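Long-range contacts in tyrosine-protein phosphatase YwqE (Bacillus subtilis, PDB 3QY6), which removes phosphate from tyrosine residues of the proteins YwqD, YwqF and Ssb, using manganese as cofactor: residues A[34-39]-A[230-235]; A[81-86]-A[119-124]; A[157-162]-A[188-193]. All coordinates share one frame; numbering follows the deposited sequence.

In the fold
The three contacts join parts of a TIM-barrel-like fold. Contact 1 sets the last turn of helix 219-232 against the central strand of the three-stranded sheet. Contact 2 packs helix 118-127 against the chain just past strand 80-82, and contact 3 pairs strands 159-163 and 190-192, the last two of the six-stranded sheet. Leu-231 CD1 of contact 1 meets Phe-190 CZ of contact 3 at 3.6 Å, and Phe-122 CD2 of contact 2 lies 3.9 Å from Ala-158 CB of contact 3; contacts 1 and 2 stay about 9 Å apart at nearest atoms. The Gln-161 side chain of contact 3 is about 7 Å from a bound iron(III), the Ile-38 and Ile-83 side chains about 11 Å.

Contact 1: residues A[34-39]-A[230-235]; sequences IRTIIA and LLLRNQ
Ile-38 and Leu-231 meet through different first torsions. In Ile-38, CG1 stands beside the backbone N (chi1 -48°) and the chain runs on extended, carrying CD1 out from the strand toward the helix; in Leu-231, CG lies opposite the backbone N (chi1 175°), which swings a branch back toward the strand. The two side chains cross obliquely, with Ile-38 CD1 3.6 Å from Leu-231 CD2. The same methyl is 4.2 Å from Leu-232 CD1, while Leu-232 CD2 is turned toward Thr-36 CG2. Branched aliphatic residues suit this buried join, since their methyls fill the space between strand and helix without needing polar partners. At the more exposed side of the contact two arginines cross at about a right angle, their guanidinium planes 21° apart and NH2 of Arg-35 3.3 Å from NH2 of Arg-233. Glu-229 probably offsets the like charges: its OE2 forms a salt bridge with Arg-35 NH2 and a long, weak ion pair with Arg-233 NH2. Beyond Leu-232 the helix closes in a Schellman motif, with Gln-235 N bonded to Leu-230 O at 2.9 Å and Asn-234 N to Leu-231 O at 3.0 Å; asparagine readily adopts the positive phi required there. Strand 36-38 is flanked by strands 2-3 and 74-76, and Leu-232 reaches across to touch Ile-2 and Leu-76 on them.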
ATOM      1  N   ILE A  34     -12.339   8.865  -0.944  1.00 31.65           N
ATOM      2  CA  ILE A  34     -11.216   8.808  -0.001  1.00 30.89           C
ATOM      3  C   ILE A  34     -11.164  10.113   0.804  1.00 31.00           C
ATOM      4  O   ILE A  34     -11.287  11.204   0.244  1.00 31.42           O
ATOM      5  CB  ILE A  34      -9.863   8.521  -0.740  1.00 30.29           C
ATOM      6  CG1 ILE A  34      -9.876   7.100  -1.316  1.00 29.74           C
ATOM      7  CG2 ILE A  34      -8.654   8.731   0.207  1.00 27.81           C
ATOM      8  CD1 ILE A  34      -8.829   6.842  -2.382  1.00 31.44           C
ATOM      9  N   ARG A  35     -10.992  10.013   2.111  1.00 31.32           N
ATOM     10  CA  ARG A  35     -10.868  11.213   2.947  1.00 32.26           C
ATOM     11  C   ARG A  35      -9.497  11.370   3.591  1.00 30.95           C
ATOM     12  O   ARG A  35      -9.135  12.464   4.014  1.00 31.42           O
ATOM     13  CB  ARG A  35     -11.962  11.251   4.036  1.00 32.60           C
ATOM     14  CG  ARG A  35     -11.908  10.084   4.985  1.00 35.65           C
ATOM     15  CD  ARG A  35     -12.732  10.315   6.242  1.00 41.18           C
ATOM     16  NE  ARG A  35     -12.683   9.135   7.095  1.00 42.09           N
ATOM     17  CZ  ARG A  35     -11.764   8.906   8.032  1.00 44.47           C
ATOM     18  NH1 ARG A  35     -10.801   9.791   8.260  1.00 47.10           N
ATOM     19  NH2 ARG A  35     -11.808   7.780   8.745  1.00 42.56           N
ATOM     20  N   THR A  36      -8.737  10.281   3.657  1.00 30.52           N
ATOM     21  CA  THR A  36      -7.403  10.293   4.271  1.00 29.00           C
ATOM     22  C   THR A  36      -6.454   9.429   3.436  1.00 28.55           C
ATOM     23  O   THR A  36      -6.774   8.306   3.069  1.00 28.91           O
ATOM     24  CB  THR A  36      -7.424   9.755   5.726  1.00 29.78           C
ATOM     25  OG1 THR A  36      -8.206  10.617   6.562  1.00 30.20           O
ATOM     26  CG2 THR A  36      -6.016   9.689   6.320  1.00 28.23           C
ATOM     27  N   ILE A  37      -5.283   9.973   3.160  1.00 27.20           N
ATOM     28  CA  ILE A  37      -4.256   9.238   2.449  1.00 25.75           C
ATOM     29  C   ILE A  37      -3.016   9.168   3.338  1.00 25.11           C
ATOM     30  O   ILE A  37      -2.520  10.206   3.826  1.00 26.49           O
ATOM     31  CB  ILE A  37      -3.885   9.944   1.118  1.00 25.73           C
ATOM     32  CG1 ILE A  37      -5.024   9.820   0.097  1.00 25.19           C
ATOM     33  CG2 ILE A  37      -2.568   9.370   0.551  1.00 26.22           C
ATOM     34  CD1 ILE A  37      -4.844  10.709  -1.173  1.00 26.62           C
ATOM     35  N   ILE A  38      -2.503   7.957   3.523  1.00 24.80           N
ATOM     36  CA  ILE A  38      -1.145   7.772   4.043  1.00 24.90           C
ATOM     37  C   ILE A  38      -0.181   7.828   2.848  1.00 24.22           C
ATOM     38  O   ILE A  38      -0.154   6.899   2.007  1.00 24.43           O
ATOM     39  CB  ILE A  38      -0.971   6.424   4.774  1.00 24.19           C
ATOM     40  CG1 ILE A  38      -2.132   6.217   5.771  1.00 25.43           C
ATOM     41  CG2 ILE A  38       0.412   6.353   5.501  1.00 24.77           C
ATOM     42  CD1 ILE A  38      -2.008   4.937   6.595  1.00 24.95           C
ATOM     43  N   ALA A  39       0.532   8.952   2.763  1.00 24.63           N
ATOM     44  CA  ALA A  39       1.561   9.137   1.754  1.00 24.58           C
ATOM     45  C   ALA A  39       2.662   8.138   2.001  1.00 23.48           C
ATOM     46  O   ALA A  39       3.171   8.010   3.123  1.00 24.31           O
ATOM     47  CB  ALA A  39       2.133  10.567   1.801  1.00 24.67           C
ATOM     48  N   LEU A 230      -8.837   0.407  10.635  1.00 37.21           N
ATOM     49  CA  LEU A 230      -8.207  -0.184  11.800  1.00 37.66           C
ATOM     50  C   LEU A 230      -6.710   0.101  11.807  1.00 37.36           C
ATOM     51  O   LEU A 230      -6.140   0.483  12.828  1.00 37.15           O
ATOM     52  CB  LEU A 230      -8.498  -1.683  11.848  1.00 38.17           C
ATOM     53  CG  LEU A 230      -9.939  -2.046  12.262  1.00 39.76           C
ATOM     54  CD1 LEU A 230     -10.253  -3.496  11.934  1.00 40.40           C
ATOM     55  CD2 LEU A 230     -10.220  -1.730  13.750  1.00 41.00           C
ATOM     56  N   LEU A 231      -6.080  -0.067  10.644  1.00 37.22           N
ATOM     57  CA  LEU A 231      -4.668   0.242  10.494  1.00 36.73           C
ATOM     58  C   LEU A 231      -4.356   1.683  10.923  1.00 37.36           C
ATOM     59  O   LEU A 231      -3.387   1.921  11.649  1.00 36.62           O
ATOM     60  CB  LEU A 231      -4.220  -0.015   9.045  1.00 36.03           C
ATOM     61  CG  LEU A 231      -2.774   0.373   8.707  1.00 35.03           C
ATOM     62  CD1 LEU A 231      -2.240  -0.504   7.582  1.00 34.43           C
ATOM     63  CD2 LEU A 231      -2.721   1.839   8.319  1.00 32.86           C
ATOM     64  N   LEU A 232      -5.163   2.630  10.517  1.00 39.10           N
ATOM     65  CA  LEU A 232      -4.884   4.029  10.757  1.00 41.04           C
ATOM     66  C   LEU A 232      -4.819   4.390  12.222  1.00 42.55           C
ATOM     67  O   LEU A 232      -4.027   5.216  12.622  1.00 42.27           O
ATOM     68  CB  LEU A 232      -5.908   4.888  10.068  1.00 41.10           C
ATOM     69  CG  LEU A 232      -5.704   6.375  10.228  1.00 42.64           C
ATOM     70  CD1 LEU A 232      -4.561   6.799   9.416  1.00 45.28           C
ATOM     71  CD2 LEU A 232      -6.903   7.120   9.835  1.00 43.22           C
ATOM     72  N   ARG A 233      -5.690   3.768  12.989  1.00 44.17           N
ATOM     73  CA  ARG A 233      -5.797   3.989  14.427  1.00 46.54           C
ATOM     74  C   ARG A 233      -5.050   2.894  15.196  1.00 46.88           C
ATOM     75  O   ARG A 233      -5.313   2.660  16.384  1.00 47.52           O
ATOM     76  CB  ARG A 233      -7.277   4.080  14.861  1.00 46.76           C
ATOM     77  CG  ARG A 233      -8.174   4.804  13.852  1.00 50.45           C
ATOM     78  CD  ARG A 233      -9.166   5.767  14.506  1.00 55.24           C
ATOM     79  NE  ARG A 233     -10.231   6.205  13.594  1.00 58.29           N
ATOM     80  CZ  ARG A 233     -10.118   7.173  12.679  1.00 59.46           C
ATOM     81  NH1 ARG A 233      -8.973   7.818  12.507  1.00 60.17           N
ATOM     82  NH2 ARG A 233     -11.161   7.490  11.920  1.00 60.17           N
ATOM     83  N   ASN A 234      -4.123   2.226  14.500  1.00 46.95           N
ATOM     84  CA  ASN A 234      -3.176   1.274  15.104  1.00 46.96           C
ATOM     85  C   ASN A 234      -3.833   0.078  15.824  1.00 47.66           C
ATOM     86  O   ASN A 234      -3.348  -0.387  16.865  1.00 47.59           O
ATOM     87  CB  ASN A 234      -2.211   2.029  16.033  1.00 46.67           C
ATOM     88  CG  ASN A 234      -0.933   1.266  16.315  1.00 44.94           C
ATOM     89  OD1 ASN A 234      -0.475   0.452  15.507  1.00 41.02           O
ATOM     90  ND2 ASN A 234      -0.330   1.547  17.470  1.00 42.73           N
ATOM     91  N   GLN A 235      -4.917  -0.426  15.240  1.00 48.35           N
ATOM     92  CA  GLN A 235      -5.662  -1.565  15.790  1.00 48.88           C
ATOM     93  C   GLN A 235      -5.395  -2.834  14.992  1.00 49.22           C
ATOM     94  O   GLN A 235      -4.935  -2.774  13.857  1.00 49.11           O
ATOM     95  CB  GLN A 235      -7.166  -1.275  15.771  1.00 48.94           C
ATOM     96  CG  GLN A 235      -7.611  -0.074  16.602  1.00 50.41           C
ATOM     97  CD  GLN A 235      -8.118  -0.473  17.980  1.00 52.82           C
ATOM     98  OE1 GLN A 235      -7.698   0.084  18.997  1.00 53.92           O
ATOM     99  NE2 GLN A 235      -9.022  -1.448  18.018  1.00 53.98           N
TER

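Contact 2: residues A[81-86]-A[119-124]; sequences IRIYGE and EQLFYD
Ile-83 and Leu-121 run antiparallel, side by side. In both, the branch leaves anti to the backbone N: CG1 of Ile-83 (chi1 -168°), with CD1 continuing the line toward the helix, and CG of Leu-121 (chi1 172°). Leu-121 CD2 therefore packs along the isoleucine branch, 3.7 Å from CG1 and also 3.7 Å from CD1 of Ile-83; two nonpolar residues suit this buried interface. That same leucine methyl lies 3.7 Å from Tyr-84 O, and its twin CD1 comes to 4.2 Å from Gly-85 O, so one leucine touches three successive residues, 83 to 85, of the loop after strand 80-82. Glycine suits its place there, since a CB would run into Glu-86 OE2. Phe-122 approaches more loosely, its CE1 4.2 Å from Ile-83 CD1, which meets the ring obliquely. The CA-CB bond of Tyr-84 points away from the helix, and tyrosine suits the place because its hydroxyl can bond Asp-90 OD2. On the helix, Gln-120 NE2 makes a weak bond to Asp-124 OD1, one turn on. Phe-122 also rests on Ile-107 of strand 104-108 and on Pro-132 and Ile-134 of strand 131-135. Apart from the leucine methyls lying against two carbonyl oxygens, the segments meet through hydrocarbon, which is consistent with the position of helix 118-127 being set mainly by apolar burial.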
ATOM      1  N   ILE A  81       8.762   1.161   1.605  1.00 27.90           N
ATOM      2  CA  ILE A  81      10.137   0.771   1.905  1.00 28.51           C
ATOM      3  C   ILE A  81      10.561  -0.387   1.025  1.00 28.55           C
ATOM      4  O   ILE A  81      10.092  -1.526   1.176  1.00 27.80           O
ATOM      5  CB  ILE A  81      10.307   0.462   3.415  1.00 29.15           C
ATOM      6  CG1 ILE A  81       9.982   1.700   4.253  1.00 28.50           C
ATOM      7  CG2 ILE A  81      11.730  -0.060   3.731  1.00 26.99           C
ATOM      8  CD1 ILE A  81       9.519   1.364   5.708  1.00 29.73           C
ATOM      9  N   ARG A  82      11.433  -0.097   0.069  1.00 29.97           N
ATOM     10  CA  ARG A  82      12.057  -1.189  -0.657  1.00 31.28           C
ATOM     11  C   ARG A  82      12.875  -2.023   0.322  1.00 31.67           C
ATOM     12  O   ARG A  82      13.771  -1.525   1.021  1.00 31.28           O
ATOM     13  CB  ARG A  82      12.908  -0.690  -1.823  1.00 31.77           C
ATOM     14  CG  ARG A  82      13.673  -1.810  -2.575  1.00 34.27           C
ATOM     15  CD  ARG A  82      12.801  -2.657  -3.552  1.00 37.77           C
ATOM     16  NE  ARG A  82      11.984  -1.838  -4.440  1.00 42.22           N
ATOM     17  CZ  ARG A  82      12.406  -1.214  -5.540  1.00 44.36           C
ATOM     18  NH1 ARG A  82      13.666  -1.298  -5.941  1.00 44.51           N
ATOM     19  NH2 ARG A  82      11.546  -0.498  -6.251  1.00 46.83           N
ATOM     20  N   ILE A  83      12.535  -3.304   0.368  1.00 32.62           N
ATOM     21  CA  ILE A  83      13.079  -4.215   1.352  1.00 33.33           C
ATOM     22  C   ILE A  83      14.608  -4.209   1.325  1.00 34.21           C
ATOM     23  O   ILE A  83      15.223  -4.147   0.247  1.00 34.35           O
ATOM     24  CB  ILE A  83      12.533  -5.634   1.169  1.00 33.22           C
ATOM     25  CG1 ILE A  83      12.879  -6.508   2.378  1.00 34.68           C
ATOM     26  CG2 ILE A  83      13.033  -6.266  -0.161  1.00 33.52           C
ATOM     27  CD1 ILE A  83      12.113  -7.826   2.462  1.00 36.79           C
ATOM     28  N   TYR A  84      15.201  -4.193   2.511  1.00 34.16           N
ATOM     29  CA  TYR A  84      16.621  -4.496   2.674  1.00 35.44           C
ATOM     30  C   TYR A  84      16.838  -5.194   3.999  1.00 36.10           C
ATOM     31  O   TYR A  84      15.930  -5.248   4.843  1.00 36.72           O
ATOM     32  CB  TYR A  84      17.501  -3.249   2.551  1.00 35.07           C
ATOM     33  CG  TYR A  84      17.243  -2.132   3.536  1.00 33.51           C
ATOM     34  CD1 TYR A  84      16.101  -1.324   3.425  1.00 33.53           C
ATOM     35  CD2 TYR A  84      18.168  -1.839   4.554  1.00 33.26           C
ATOM     36  CE1 TYR A  84      15.877  -0.272   4.316  1.00 34.53           C
ATOM     37  CE2 TYR A  84      17.959  -0.788   5.448  1.00 35.29           C
ATOM     38  CZ  TYR A  84      16.804  -0.009   5.328  1.00 34.79           C
ATOM     39  OH  TYR A  84      16.577   1.018   6.203  1.00 32.34           O
ATOM     40  N   GLY A  85      18.034  -5.756   4.169  1.00 37.47           N
ATOM     41  CA  GLY A  85      18.326  -6.605   5.332  1.00 38.04           C
ATOM     42  C   GLY A  85      18.153  -5.952   6.697  1.00 38.34           C
ATOM     43  O   GLY A  85      17.847  -6.632   7.683  1.00 38.16           O
ATOM     44  N   GLU A  86      18.325  -4.633   6.746  1.00 38.50           N
ATOM     45  CA  GLU A  86      18.461  -3.907   8.010  1.00 39.58           C
ATOM     46  C   GLU A  86      17.239  -3.060   8.369  1.00 39.44           C
ATOM     47  O   GLU A  86      17.355  -2.077   9.100  1.00 39.15           O
ATOM     48  CB  GLU A  86      19.708  -3.016   7.981  1.00 39.66           C
ATOM     49  CG  GLU A  86      21.041  -3.773   7.926  1.00 41.27           C
ATOM     50  CD  GLU A  86      21.265  -4.511   6.609  1.00 45.74           C
ATOM     51  OE1 GLU A  86      21.223  -3.862   5.533  1.00 47.43           O
ATOM     52  OE2 GLU A  86      21.484  -5.745   6.650  1.00 48.30           O
ATOM     53  N   GLU A 119      11.151 -13.817   4.856  1.00 39.49           N
ATOM     54  CA  GLU A 119      10.509 -14.572   5.934  1.00 40.40           C
ATOM     55  C   GLU A 119      11.178 -14.281   7.290  1.00 40.91           C
ATOM     56  O   GLU A 119      10.485 -14.022   8.282  1.00 40.74           O
ATOM     57  CB  GLU A 119      10.534 -16.075   5.634  1.00 40.87           C
ATOM     58  CG  GLU A 119       9.931 -16.938   6.738  1.00 42.98           C
ATOM     59  CD  GLU A 119      10.054 -18.432   6.478  1.00 47.07           C
ATOM     60  OE1 GLU A 119      10.278 -18.829   5.309  1.00 47.37           O
ATOM     61  OE2 GLU A 119       9.915 -19.208   7.457  1.00 48.36           O
ATOM     62  N   GLN A 120      12.514 -14.294   7.317  1.00 41.20           N
ATOM     63  CA  GLN A 120      13.260 -14.076   8.562  1.00 41.97           C
ATOM     64  C   GLN A 120      13.097 -12.643   9.051  1.00 41.74           C
ATOM     65  O   GLN A 120      12.819 -12.420  10.229  1.00 41.75           O
ATOM     66  CB  GLN A 120      14.750 -14.441   8.414  1.00 42.41           C
ATOM     67  CG  GLN A 120      15.589 -14.314   9.711  1.00 44.02           C
ATOM     68  CD  GLN A 120      15.022 -15.124  10.883  1.00 47.75           C
ATOM     69  OE1 GLN A 120      14.846 -16.347  10.790  1.00 48.86           O
ATOM     70  NE2 GLN A 120      14.723 -14.440  11.985  1.00 47.58           N
ATOM     71  N   LEU A 121      13.268 -11.684   8.141  1.00 40.85           N
ATOM     72  CA  LEU A 121      13.045 -10.281   8.460  1.00 40.08           C
ATOM     73  C   LEU A 121      11.649 -10.070   9.031  1.00 39.78           C
ATOM     74  O   LEU A 121      11.492  -9.355  10.020  1.00 40.26           O
ATOM     75  CB  LEU A 121      13.262  -9.394   7.231  1.00 39.67           C
ATOM     76  CG  LEU A 121      12.890  -7.915   7.374  1.00 39.21           C
ATOM     77  CD1 LEU A 121      13.731  -7.172   8.460  1.00 36.01           C
ATOM     78  CD2 LEU A 121      13.023  -7.236   6.020  1.00 37.60           C
ATOM     79  N   PHE A 122      10.643 -10.699   8.421  1.00 39.55           N
ATOM     80  CA  PHE A 122       9.250 -10.460   8.805  1.00 39.38           C
ATOM     81  C   PHE A 122       8.945 -11.081  10.163  1.00 39.81           C
ATOM     82  O   PHE A 122       8.068 -10.612  10.884  1.00 39.34           O
ATOM     83  CB  PHE A 122       8.262 -10.984   7.755  1.00 39.14           C
ATOM     84  CG  PHE A 122       8.195 -10.152   6.485  1.00 39.00           C
ATOM     85  CD1 PHE A 122       8.977  -9.012   6.320  1.00 37.30           C
ATOM     86  CD2 PHE A 122       7.296 -10.494   5.476  1.00 39.26           C
ATOM     87  CE1 PHE A 122       8.887  -8.254   5.140  1.00 37.50           C
ATOM     88  CE2 PHE A 122       7.204  -9.743   4.298  1.00 37.86           C
ATOM     89  CZ  PHE A 122       7.995  -8.627   4.132  1.00 36.54           C
ATOM     90  N   TYR A 123       9.660 -12.152  10.484  1.00 40.67           N
ATOM     91  CA  TYR A 123       9.538 -12.790  11.797  1.00 41.69           C
ATOM     92  C   TYR A 123      10.150 -11.888  12.881  1.00 41.47           C
ATOM     93  O   TYR A 123       9.530 -11.650  13.927  1.00 41.64           O
ATOM     94  CB  TYR A 123      10.201 -14.178  11.793  1.00 42.04           C
ATOM     95  CG  TYR A 123      10.134 -14.868  13.143  1.00 44.86           C
ATOM     96  CD1 TYR A 123       8.939 -15.415  13.613  1.00 47.11           C
ATOM     97  CD2 TYR A 123      11.260 -14.939  13.961  1.00 47.97           C
ATOM     98  CE1 TYR A 123       8.874 -16.034  14.873  1.00 49.53           C
ATOM     99  CE2 TYR A 123      11.209 -15.549  15.213  1.00 48.93           C
ATOM    100  CZ  TYR A 123      10.019 -16.096  15.662  1.00 50.56           C
ATOM    101  OH  TYR A 123       9.978 -16.706  16.903  1.00 51.95           O
ATOM    102  N   ASP A 124      11.312 -11.345  12.585  1.00 41.73           N
ATOM    103  CA  ASP A 124      11.973 -10.429  13.472  1.00 42.23           C
ATOM    104  C   ASP A 124      11.095  -9.216  13.703  1.00 41.95           C
ATOM    105  O   ASP A 124      11.004  -8.744  14.814  1.00 41.68           O
ATOM    106  CB  ASP A 124      13.264  -9.943  12.852  1.00 42.93           C
ATOM    107  CG  ASP A 124      14.312 -11.001  12.768  1.00 45.47           C
ATOM    108  OD1 ASP A 124      14.184 -12.038  13.443  1.00 48.29           O
ATOM    109  OD2 ASP A 124      15.253 -10.781  12.000  1.00 46.43           O
TER

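Contact 3: residues A[157-162]-A[188-193]; sequences GAASQI and IHFVAS
Gln-161 and Phe-190 lie side by side on one face of the last parallel pair of the six-stranded sheet, a beta-alpha-beta unit whose strands, 159-163 and 190-192, are joined through helices 164-167 and 173-184. The two side chains cross at about a right angle, amide and ring planes 42° apart, with CB of Gln-161 4.0 Å from CB of Phe-190. A bend at chi2 (-91°) lays the glutamine over Ala-192, whose small CB fits 3.7 Å from Gln-161 CG, and Gln-161 OE1 bonds to His-5 ND1. On the other face Ile-162 CG2 packs 3.6 Å from Ile-188 CG2, the pair nearly perpendicular, and 3.7 Å from Val-191 CG2; beta-branched residues suit a strand. The His-189 ring leans on Ala-159 and brings its edge to Ser-160 N. An alanine in place of His-189 would lose this packing and is likely to leave a gap beside Ala-159. Ser-160 O is gripped twice, by His-189 N at 2.9 Å and Phe-190 N at 3.2 Å, while Ile-162 N bonds to Phe-190 O. The last rung is the straightest at the acceptor: Ala-192 N sits 3.1 Å from Ile-162 O, with a C=O...N angle of 173°.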
ATOM      1  N   GLY A 157       2.431 -14.468   9.133  1.00 38.99           N
ATOM      2  CA  GLY A 157       1.942 -13.269   9.804  1.00 39.13           C
ATOM      3  C   GLY A 157       1.919 -12.000   8.972  1.00 37.89           C
ATOM      4  O   GLY A 157       1.298 -11.025   9.372  1.00 38.87           O
ATOM      5  N   ALA A 158       2.587 -12.008   7.819  1.00 37.17           N
ATOM      6  CA  ALA A 158       2.556 -10.857   6.896  1.00 35.93           C
ATOM      7  C   ALA A 158       1.150 -10.536   6.410  1.00 35.37           C
ATOM      8  O   ALA A 158       0.328 -11.437   6.224  1.00 35.06           O
ATOM      9  CB  ALA A 158       3.474 -11.093   5.693  1.00 35.57           C
ATOM     10  N   ALA A 159       0.890  -9.242   6.200  1.00 34.71           N
ATOM     11  CA  ALA A 159      -0.307  -8.786   5.505  1.00 33.09           C
ATOM     12  C   ALA A 159       0.125  -8.316   4.120  1.00 33.62           C
ATOM     13  O   ALA A 159       1.321  -8.134   3.877  1.00 31.65           O
ATOM     14  CB  ALA A 159      -0.983  -7.664   6.296  1.00 33.98           C
ATOM     15  N   SER A 160      -0.824  -8.198   3.196  1.00 33.15           N
ATOM     16  CA  SER A 160      -0.509  -7.615   1.893  1.00 33.05           C
ATOM     17  C   SER A 160      -1.592  -6.676   1.372  1.00 31.96           C
ATOM     18  O   SER A 160      -2.741  -6.732   1.794  1.00 31.52           O
ATOM     19  CB  SER A 160      -0.105  -8.689   0.870  1.00 32.51           C
ATOM     20  OG  SER A 160      -1.223  -9.268   0.231  1.00 34.70           O
ATOM     21  N   GLN A 161      -1.193  -5.799   0.452  1.00 30.66           N
ATOM     22  CA  GLN A 161      -2.061  -4.763  -0.073  1.00 29.58           C
ATOM     23  C   GLN A 161      -2.090  -4.865  -1.604  1.00 29.71           C
ATOM     24  O   GLN A 161      -1.041  -4.742  -2.261  1.00 29.24           O
ATOM     25  CB  GLN A 161      -1.542  -3.382   0.407  1.00 29.00           C
ATOM     26  CG  GLN A 161      -2.035  -2.178  -0.372  1.00 29.09           C
ATOM     27  CD  GLN A 161      -1.109  -1.825  -1.523  1.00 28.75           C
ATOM     28  OE1 GLN A 161       0.124  -1.827  -1.364  1.00 29.07           O
ATOM     29  NE2 GLN A 161      -1.687  -1.546  -2.690  1.00 28.54           N
ATOM     30  N   ILE A 162      -3.289  -5.074  -2.157  1.00 29.72           N
ATOM     31  CA  ILE A 162      -3.515  -5.158  -3.612  1.00 29.91           C
ATOM     32  C   ILE A 162      -3.763  -3.769  -4.184  1.00 28.74           C
ATOM     33  O   ILE A 162      -4.282  -2.910  -3.487  1.00 28.70           O
ATOM     34  CB  ILE A 162      -4.739  -6.090  -3.911  1.00 31.31           C
ATOM     35  CG1 ILE A 162      -4.756  -6.572  -5.356  1.00 32.87           C
ATOM     36  CG2 ILE A 162      -6.065  -5.403  -3.562  1.00 31.25           C
ATOM     37  CD1 ILE A 162      -3.924  -7.799  -5.609  1.00 35.89           C
ATOM     38  N   ILE A 188      -4.881 -11.241   0.635  1.00 40.20           N
ATOM     39  CA  ILE A 188      -4.941  -9.781   0.545  1.00 38.92           C
ATOM     40  C   ILE A 188      -5.770  -9.198   1.684  1.00 38.70           C
ATOM     41  O   ILE A 188      -6.892  -9.647   1.917  1.00 39.61           O
ATOM     42  CB  ILE A 188      -5.585  -9.338  -0.804  1.00 38.88           C
ATOM     43  CG1 ILE A 188      -4.832  -9.927  -2.010  1.00 38.71           C
ATOM     44  CG2 ILE A 188      -5.768  -7.812  -0.850  1.00 36.12           C
ATOM     45  CD1 ILE A 188      -3.349  -9.568  -2.123  1.00 37.58           C
ATOM     46  N   HIS A 189      -5.232  -8.188   2.367  1.00 37.00           N
ATOM     47  CA  HIS A 189      -5.883  -7.593   3.545  1.00 35.55           C
ATOM     48  C   HIS A 189      -6.212  -6.098   3.370  1.00 34.68           C
ATOM     49  O   HIS A 189      -6.979  -5.518   4.161  1.00 34.14           O
ATOM     50  CB  HIS A 189      -5.032  -7.838   4.799  1.00 36.31           C
ATOM     51  CG  HIS A 189      -4.439  -9.209   4.853  1.00 37.31           C
ATOM     52  ND1 HIS A 189      -5.078 -10.278   5.450  1.00 40.38           N
ATOM     53  CD2 HIS A 189      -3.289  -9.698   4.343  1.00 36.99           C
ATOM     54  CE1 HIS A 189      -4.337 -11.361   5.312  1.00 38.63           C
ATOM     55  NE2 HIS A 189      -3.247 -11.038   4.641  1.00 39.94           N
ATOM     56  N   PHE A 190      -5.651  -5.479   2.326  1.00 32.68           N
ATOM     57  CA  PHE A 190      -5.961  -4.079   2.035  1.00 31.15           C
ATOM     58  C   PHE A 190      -6.098  -3.877   0.534  1.00 30.16           C
ATOM     59  O   PHE A 190      -5.498  -4.604  -0.249  1.00 30.49           O
ATOM     60  CB  PHE A 190      -4.873  -3.117   2.552  1.00 30.25           C
ATOM     61  CG  PHE A 190      -4.491  -3.318   3.998  1.00 30.06           C
ATOM     62  CD1 PHE A 190      -5.229  -2.697   5.019  1.00 27.56           C
ATOM     63  CD2 PHE A 190      -3.377  -4.086   4.336  1.00 27.70           C
ATOM     64  CE1 PHE A 190      -4.879  -2.858   6.348  1.00 27.38           C
ATOM     65  CE2 PHE A 190      -3.028  -4.264   5.692  1.00 28.73           C
ATOM     66  CZ  PHE A 190      -3.775  -3.635   6.685  1.00 28.84           C
ATOM     67  N   VAL A 191      -6.909  -2.899   0.150  1.00 29.80           N
ATOM     68  CA  VAL A 191      -6.896  -2.398  -1.216  1.00 29.18           C
ATOM     69  C   VAL A 191      -6.459  -0.950  -1.152  1.00 27.87           C
ATOM     70  O   VAL A 191      -6.986  -0.195  -0.358  1.00 28.17           O
ATOM     71  CB  VAL A 191      -8.277  -2.470  -1.898  1.00 30.03           C
ATOM     72  CG1 VAL A 191      -8.114  -2.218  -3.394  1.00 28.00           C
ATOM     73  CG2 VAL A 191      -8.901  -3.841  -1.729  1.00 31.05           C
ATOM     74  N   ALA A 192      -5.534  -0.536  -2.032  1.00 26.18           N
ATOM     75  CA  ALA A 192      -5.058   0.839  -2.002  1.00 23.74           C
ATOM     76  C   ALA A 192      -4.693   1.274  -3.423  1.00 24.15           C
ATOM     77  O   ALA A 192      -4.519   0.426  -4.303  1.00 23.79           O
ATOM     78  CB  ALA A 192      -3.854   1.005  -1.019  1.00 22.87           C
ATOM     79  N   SER A 193      -4.580   2.585  -3.623  1.00 24.68           N
ATOM     80  CA  SER A 193      -4.459   3.172  -4.957  1.00 25.14           C
ATOM     81  C   SER A 193      -3.093   2.941  -5.596  1.00 25.45           C
ATOM     82  O   SER A 193      -2.997   2.696  -6.810  1.00 24.52           O
ATOM     83  CB  SER A 193      -4.709   4.672  -4.904  1.00 24.64           C
ATOM     84  OG  SER A 193      -3.645   5.358  -4.285  1.00 25.43           O
TER